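Side-chain contacts in A1 protein (Enterobacteria phage Qbeta, PDB 3RLK), which is a minor coat protein extended by translational read-through, whose extra domain is probably displayed on the virion and needed for infection of the host: residues 106-109 / 110-114; 83-86 / 87-90; 43-46 / 47-50. All coordinates share one frame; numbering follows the deposited sequence.

Contact 1 of 3, residues 106-109 / 110-114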
loop_
_atom_site.group_PDB
_atom_site.type_symbol
_atom_site.label_atom_id
_atom_site.label_comp_id
_atom_site.label_asym_id
_atom_site.label_seq_id
_atom_site.Cartn_x
_atom_site.Cartn_y
_atom_site.Cartn_z
ATOM N N THR A 106 11.614 -0.506 3.275
ATOM C CA THR A 106 13.034 -0.160 3.285
ATOM C C THR A 106 13.302 1.202 3.917
ATOM O O THR A 106 12.423 2.074 4.013
ATOM C CB THR A 106 13.672 -0.164 1.850
ATOM O OG1 THR A 106 13.164 0.929 1.098
ATOM C CG2 THR A 106 13.427 -1.531 1.165
ATOM N N ASP A 107 14.524 1.353 4.409
ATOM C CA ASP A 107 14.979 2.647 4.925
ATOM C C ASP A 107 14.814 3.762 3.907
ATOM O O ASP A 107 14.434 4.889 4.228
ATOM C CB ASP A 107 16.455 2.524 5.337
ATOM C CG ASP A 107 16.632 1.931 6.721
ATOM O OD1 ASP A 107 15.639 1.436 7.307
ATOM O OD2 ASP A 107 17.786 1.924 7.222
ATOM N N GLN A 108 15.120 3.425 2.656
ATOM C CA GLN A 108 14.864 4.298 1.567
ATOM C C GLN A 108 13.413 4.821 1.510
ATOM O O GLN A 108 13.160 6.026 1.365
ATOM C CB GLN A 108 15.204 3.531 0.289
ATOM C CG GLN A 108 15.170 4.407 -0.910
ATOM C CD GLN A 108 16.206 5.473 -0.837
ATOM O OE1 GLN A 108 17.410 5.188 -0.829
ATOM N NE2 GLN A 108 15.765 6.713 -0.803
ATOM N N ALA A 109 12.455 3.908 1.569
ATOM C CA ALA A 109 11.056 4.330 1.492
ATOM C C ALA A 109 10.695 5.197 2.716
ATOM O O ALA A 109 9.999 6.219 2.583
ATOM C CB ALA A 109 10.158 3.120 1.379
ATOM N N MET A 110 11.219 4.821 3.853
ATOM C CA MET A 110 11.024 5.635 5.076
ATOM C C MET A 110 11.590 7.064 4.977
ATOM O O MET A 110 10.951 8.004 5.448
ATOM C CB MET A 110 11.574 4.934 6.311
ATOM C CG MET A 110 10.842 3.700 6.833
ATOM S SD MET A 110 9.173 4.078 7.400
ATOM C CE MET A 110 9.346 5.701 8.053
ATOM N N ARG A 111 12.793 7.210 4.404
ATOM C CA ARG A 111 13.397 8.545 4.215
ATOM C C ARG A 111 12.544 9.427 3.297
ATOM O O ARG A 111 12.352 10.642 3.558
ATOM C CB ARG A 111 14.856 8.463 3.658
ATOM C CG ARG A 111 15.907 7.775 4.579
ATOM C CD ARG A 111 17.363 7.933 4.049
ATOM N NE ARG A 111 18.309 7.052 4.763
ATOM C CZ ARG A 111 19.627 7.014 4.492
ATOM N NH1 ARG A 111 20.119 7.816 3.543
ATOM N NH2 ARG A 111 20.451 6.188 5.156
ATOM N N ASP A 112 12.040 8.828 2.214
ATOM C CA ASP A 112 11.341 9.608 1.172
ATOM C C ASP A 112 9.921 10.042 1.501
ATOM O O ASP A 112 9.514 11.128 1.164
ATOM C CB ASP A 112 11.380 8.816 -0.132
ATOM C CG ASP A 112 12.784 8.705 -0.686
ATOM O OD1 ASP A 112 13.668 9.409 -0.123
ATOM O OD2 ASP A 112 13.032 7.970 -1.689
ATOM N N GLN A 113 9.182 9.173 2.168
ATOM C CA GLN A 113 7.735 9.329 2.371
ATOM C C GLN A 113 6.969 9.724 1.115
ATOM O O GLN A 113 6.109 10.603 1.160
ATOM C CB GLN A 113 7.434 10.309 3.506
ATOM C CG GLN A 113 7.995 9.886 4.912
ATOM C CD GLN A 113 7.343 8.697 5.498
ATOM O OE1 GLN A 113 7.990 7.770 5.977
ATOM N NE2 GLN A 113 6.051 8.723 5.527
ATOM N N LYS A 114 7.282 9.085 -0.002
ATOM C CA LYS A 114 6.446 9.179 -1.223
ATOM C C LYS A 114 5.081 8.572 -0.904
ATOM O O LYS A 114 4.085 9.069 -1.421
ATOM C CB LYS A 114 7.088 8.392 -2.365
ATOM C CG LYS A 114 8.417 9.062 -2.859
ATOM C CD LYS A 114 9.085 8.104 -3.802
ATOM C CE LYS A 114 10.309 8.821 -4.395
ATOM N NZ LYS A 114 11.187 7.745 -4.981
HETATM O O HOH W 1 18.251 4.891 6.792
HETATM O O HOH W 2 8.175 6.322 0.360
#
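Q108 and D112 make the direct side-chain bond of this helix, one turn apart: Q108 NE2 donates to D112 OD2 at 3.1 Å, with a bent N-H...O angle of 149°. The amide and carboxylate planes are inclined by 50°, and the nitrogen arrives from above the carboxylate. Q108 gets there by pointing CG away from its backbone N (chi1 -171°) and bending at chi2. K114 NZ adds a long salt bridge of 3.8 Å to D112 OD2.

D107 and R111 are joined through water. Water 1 accepts from R111 NE at 3.0 Å, in the guanidinium plane, and donates weakly to D107 OD2, while D107 OD1 pairs with R131. The R111 chain runs outward from the helix, its CG passing 3.3 Å from D107 O.

Backbone bonds run from M110, R111, D112 and Q113 N to the carbonyls four residues earlier. A109 N instead reaches the side chain of T106, 3.1 Å to OG1, a hydroxyl also bonded to Y103 O.

Apolar packing belongs to the inner flank, where A109 and M110 press on I117 of strand 117-121 and M110 also meets W50. Together these make a short amphipathic alpha-helix with a threonine N-cap, left through the positive phi of Q113.

Contact 2 of 3, residues 83-86 / 87-90; sequences LSYT and TFRG
F88 folds back onto L83, Y85 and T86 in a local, largely apolar and aromatic contact at the protein surface, within the loop between strands 71-72 and 90-91. Its ring is approached differently by each neighbour. L83 lies over one face: CD2 is 4.1 Å from the F88 centroid and 19° off the ring normal, a CH-pi contact. L83 O instead sits at the rim in the ring plane, 3.4 Å from F88 CE2.

Y85 forms an offset edge-to-face pair with F88. The edge of F88 is directed at the tyrosine face, with centroids 5.6 Å apart and planes at 72°, and Y85 CE1 comes to 3.7 Å from F88 CZ. The tyrosine is held at its far end as well, since OH bonds to D153 OD1, and its ring also meets that of H151.

T86 fills the angle between the two rings. T86 CG2 is directed inward, 3.4 Å from F88 CZ and also over a face of Y85, because OG1 takes the place opposite the backbone N (chi1 -162°). The hydroxyl shares water 3 with T87 O, to which the water donates at 2.8 Å.

Beyond the loop, L83 and F88 both rest on V189, and the backbones of T87 and R89 bond to A192 and P190. S84 and Y85 have the backbone angles of a type I beta-turn, so the motif is a surface turn closed by a small aromatic cluster beside the C-terminal end of the chain.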
loop_
_atom_site.group_PDB
_atom_site.type_symbol
_atom_site.label_atom_id
_atom_site.label_comp_id
_atom_site.label_asym_id
_atom_site.label_seq_id
_atom_site.Cartn_x
_atom_site.Cartn_y
_atom_site.Cartn_z
ATOM N N LEU A 83 4.371 -13.415 -5.402
ATOM C CA LEU A 83 3.244 -14.083 -6.058
ATOM C C LEU A 83 3.696 -15.013 -7.150
ATOM O O LEU A 83 2.875 -15.579 -7.859
ATOM C CB LEU A 83 2.282 -13.044 -6.655
ATOM C CG LEU A 83 1.778 -12.022 -5.632
ATOM C CD1 LEU A 83 0.981 -10.999 -6.331
ATOM C CD2 LEU A 83 0.909 -12.746 -4.578
ATOM N N SER A 84 5.006 -15.171 -7.309
ATOM C CA SER A 84 5.486 -15.954 -8.447
ATOM C C SER A 84 5.435 -17.472 -8.279
ATOM O O SER A 84 5.684 -18.183 -9.224
ATOM C CB SER A 84 6.925 -15.527 -8.808
ATOM O OG SER A 84 7.820 -15.753 -7.717
ATOM N N TYR A 85 5.122 -17.952 -7.080
ATOM C CA TYR A 85 5.326 -19.349 -6.734
ATOM C C TYR A 85 4.133 -20.244 -7.128
ATOM O O TYR A 85 4.206 -21.464 -7.080
ATOM C CB TYR A 85 5.674 -19.448 -5.211
ATOM C CG TYR A 85 4.487 -19.179 -4.277
ATOM C CD1 TYR A 85 4.100 -17.847 -3.937
ATOM C CD2 TYR A 85 3.748 -20.219 -3.781
ATOM C CE1 TYR A 85 3.003 -17.628 -3.118
ATOM C CE2 TYR A 85 2.645 -20.005 -2.872
ATOM C CZ TYR A 85 2.300 -18.711 -2.569
ATOM O OH TYR A 85 1.206 -18.499 -1.735
ATOM N N THR A 86 3.015 -19.626 -7.489
ATOM C CA THR A 86 1.780 -20.354 -7.837
ATOM C C THR A 86 0.879 -19.459 -8.665
ATOM O O THR A 86 1.211 -18.266 -8.882
ATOM C CB THR A 86 1.076 -20.887 -6.545
ATOM O OG1 THR A 86 0.137 -21.915 -6.855
ATOM C CG2 THR A 86 0.415 -19.774 -5.682
ATOM N N THR A 87 -0.213 -20.039 -9.165
ATOM C CA THR A 87 -1.157 -19.377 -10.006
ATOM C C THR A 87 -2.177 -18.557 -9.198
ATOM O O THR A 87 -2.894 -19.121 -8.410
ATOM C CB THR A 87 -1.893 -20.371 -10.849
ATOM O OG1 THR A 87 -0.930 -21.012 -11.711
ATOM C CG2 THR A 87 -2.897 -19.620 -11.699
ATOM N N PHE A 88 -2.205 -17.245 -9.411
ATOM C CA PHE A 88 -3.213 -16.354 -8.785
ATOM C C PHE A 88 -4.219 -15.728 -9.751
ATOM O O PHE A 88 -3.961 -15.588 -10.951
ATOM C CB PHE A 88 -2.531 -15.226 -7.983
ATOM C CG PHE A 88 -1.745 -15.729 -6.789
ATOM C CD1 PHE A 88 -2.397 -16.014 -5.586
ATOM C CD2 PHE A 88 -0.354 -15.920 -6.867
ATOM C CE1 PHE A 88 -1.665 -16.546 -4.469
ATOM C CE2 PHE A 88 0.366 -16.401 -5.761
ATOM C CZ PHE A 88 -0.270 -16.694 -4.554
ATOM N N ARG A 89 -5.365 -15.359 -9.206
ATOM C CA ARG A 89 -6.266 -14.491 -9.941
ATOM C C ARG A 89 -5.427 -13.208 -10.306
ATOM O O ARG A 89 -4.529 -12.782 -9.546
ATOM C CB ARG A 89 -7.566 -14.215 -9.127
ATOM C CG ARG A 89 -8.661 -13.448 -9.912
ATOM C CD ARG A 89 -9.419 -14.223 -11.033
ATOM N NE ARG A 89 -8.784 -14.226 -12.346
ATOM C CZ ARG A 89 -9.472 -14.379 -13.500
ATOM N NH1 ARG A 89 -8.867 -14.390 -14.701
ATOM N NH2 ARG A 89 -10.807 -14.488 -13.471
ATOM N N GLY A 90 -5.664 -12.725 -11.517
ATOM C CA GLY A 90 -5.023 -11.535 -12.008
ATOM C C GLY A 90 -5.592 -10.244 -11.431
ATOM O O GLY A 90 -6.538 -10.211 -10.619
HETATM O O HOH W 3 -2.896 -21.775 -7.449
#

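Contact 3 of 3, residues 43-46 / 47-50; sequences PPTK and NRPW
R48 turns its guanidinium back across the loop to P43, while its aliphatic part lies over W50. The chain leaves with CG opposite the backbone N (chi1 -162°) and bends at chi2 and chi3, which places CG 3.3 Å above the W50 indole plane, offset toward the rim, and carries NH1 to two carbonyls. R48 NH1 donates to W50 O at 2.9 Å, almost straight at 177°, the bond lying in both the guanidinium and carbonyl planes. To P43 O, R48 NH1 donates at 3.1 Å from above the carbonyl plane, a more bent approach. The other amino group, NH2, forms a salt bridge with E42, so three partners fix the rotation of the guanidinium.

T45 crosses R48 at a slant nearer the turn. Its OG1, between the backbone N and the carbonyl carbon (chi1 66°), accepts from R48 N at 2.9 Å and touches R48 CB at 3.4 Å. The backbone bond from R48 N to T45 O is weak, whereas T45 N donates to R48 O at 2.9 Å, from above the carbonyl plane. Alongside, the P44 ring packs with CB 3.6 Å from that same R48 O.

K46 and N47 occupy the corners of a type I beta-turn. T45 and R48 flank it, and the whole forms the tip of the beta-hairpin joining the antiparallel strands 40-42 and 52-58.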
loop_
_atom_site.group_PDB
_atom_site.type_symbol
_atom_site.label_atom_id
_atom_site.label_comp_id
_atom_site.label_asym_id
_atom_site.label_seq_id
_atom_site.Cartn_x
_atom_site.Cartn_y
_atom_site.Cartn_z
ATOM N N PRO A 43 11.679 9.606 20.040
ATOM C CA PRO A 43 11.851 10.744 19.157
ATOM C C PRO A 43 12.865 10.429 18.026
ATOM O O PRO A 43 13.684 9.528 18.206
ATOM C CB PRO A 43 12.513 11.810 20.068
ATOM C CG PRO A 43 12.249 11.366 21.465
ATOM C CD PRO A 43 12.154 9.878 21.421
ATOM N N PRO A 44 12.811 11.181 16.908
ATOM C CA PRO A 44 13.861 11.083 15.879
ATOM C C PRO A 44 15.245 11.360 16.456
ATOM O O PRO A 44 15.412 12.153 17.405
ATOM C CB PRO A 44 13.564 12.208 14.898
ATOM C CG PRO A 44 12.156 12.709 15.185
ATOM C CD PRO A 44 11.757 12.168 16.573
ATOM N N THR A 45 16.215 10.685 15.883
ATOM C CA THR A 45 17.622 10.920 16.151
ATOM C C THR A 45 18.272 11.473 14.870
ATOM O O THR A 45 17.652 11.491 13.814
ATOM C CB THR A 45 18.274 9.583 16.489
ATOM O OG1 THR A 45 18.244 8.765 15.319
ATOM C CG2 THR A 45 17.492 8.881 17.619
ATOM N N LYS A 46 19.535 11.907 14.955
ATOM C CA LYS A 46 20.245 12.369 13.740
ATOM C C LYS A 46 20.363 11.349 12.606
ATOM O O LYS A 46 20.292 11.697 11.414
ATOM C CB LYS A 46 21.626 12.898 14.137
ATOM C CG LYS A 46 21.609 14.297 14.796
ATOM C CD LYS A 46 23.007 14.618 15.345
ATOM C CE LYS A 46 24.126 13.995 14.508
ATOM N NZ LYS A 46 24.418 14.677 13.209
ATOM N N ASN A 47 20.580 10.092 12.961
ATOM C CA ASN A 47 20.658 9.013 11.973
ATOM C C ASN A 47 19.301 8.388 11.594
ATOM O O ASN A 47 19.159 7.745 10.548
ATOM C CB ASN A 47 21.600 7.932 12.491
ATOM C CG ASN A 47 23.067 8.266 12.219
ATOM O OD1 ASN A 47 23.973 7.673 12.809
ATOM N ND2 ASN A 47 23.306 9.191 11.288
ATOM N N ARG A 48 18.319 8.584 12.454
ATOM C CA ARG A 48 16.960 8.104 12.166
ATOM C C ARG A 48 15.955 9.259 12.288
ATOM O O ARG A 48 15.447 9.536 13.373
ATOM C CB ARG A 48 16.532 6.914 13.044
ATOM C CG ARG A 48 15.325 6.131 12.472
ATOM C CD ARG A 48 14.114 5.864 13.442
ATOM N NE ARG A 48 14.567 5.461 14.706
ATOM C CZ ARG A 48 14.429 6.084 15.864
ATOM N NH1 ARG A 48 13.680 7.173 16.121
ATOM N NH2 ARG A 48 15.047 5.498 16.821
ATOM N N PRO A 49 15.690 9.948 11.171
ATOM C CA PRO A 49 15.021 11.245 11.236
ATOM C C PRO A 49 13.502 11.110 11.398
ATOM O O PRO A 49 12.795 12.034 11.075
ATOM C CB PRO A 49 15.433 11.938 9.897
ATOM C CG PRO A 49 15.777 10.803 8.983
ATOM C CD PRO A 49 16.369 9.728 9.875
ATOM N N TRP A 50 13.030 9.978 11.906
ATOM C CA TRP A 50 11.565 9.761 12.093
ATOM C C TRP A 50 11.336 9.183 13.496
ATOM O O TRP A 50 12.193 8.481 13.989
ATOM C CB TRP A 50 10.979 8.836 10.998
ATOM C CG TRP A 50 11.660 7.512 10.821
ATOM C CD1 TRP A 50 11.407 6.378 11.501
ATOM C CD2 TRP A 50 12.681 7.203 9.879
ATOM N NE1 TRP A 50 12.207 5.378 11.070
ATOM C CE2 TRP A 50 13.008 5.850 10.065
ATOM C CE3 TRP A 50 13.350 7.945 8.882
ATOM C CZ2 TRP A 50 13.992 5.198 9.300
ATOM C CZ3 TRP A 50 14.362 7.310 8.140
ATOM C CH2 TRP A 50 14.666 5.954 8.359
#

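How the contacts relate
Contacts 1 and 3 adjoin, with centres about 13 Å apart: the W50 indole of the hairpin tip lies against the 107-112 helix, its CH2 3.8 Å from M110 CB and its CZ3 3.9 Å from R111 CG. W50 NE1 bonds to E119 of strand 117-121, the strand that the helix also covers. Contact 2 is remote, about 28 Å from contact 1 and 39 Å from contact 3 between centres. Contact 1 is partly buried and combines regular helix bonds with polar side chains outside. Both others are surface loops: contact 3 relies on a guanidinium and carbonyls, contact 2 on ring packing without a clear direct hydrogen bond.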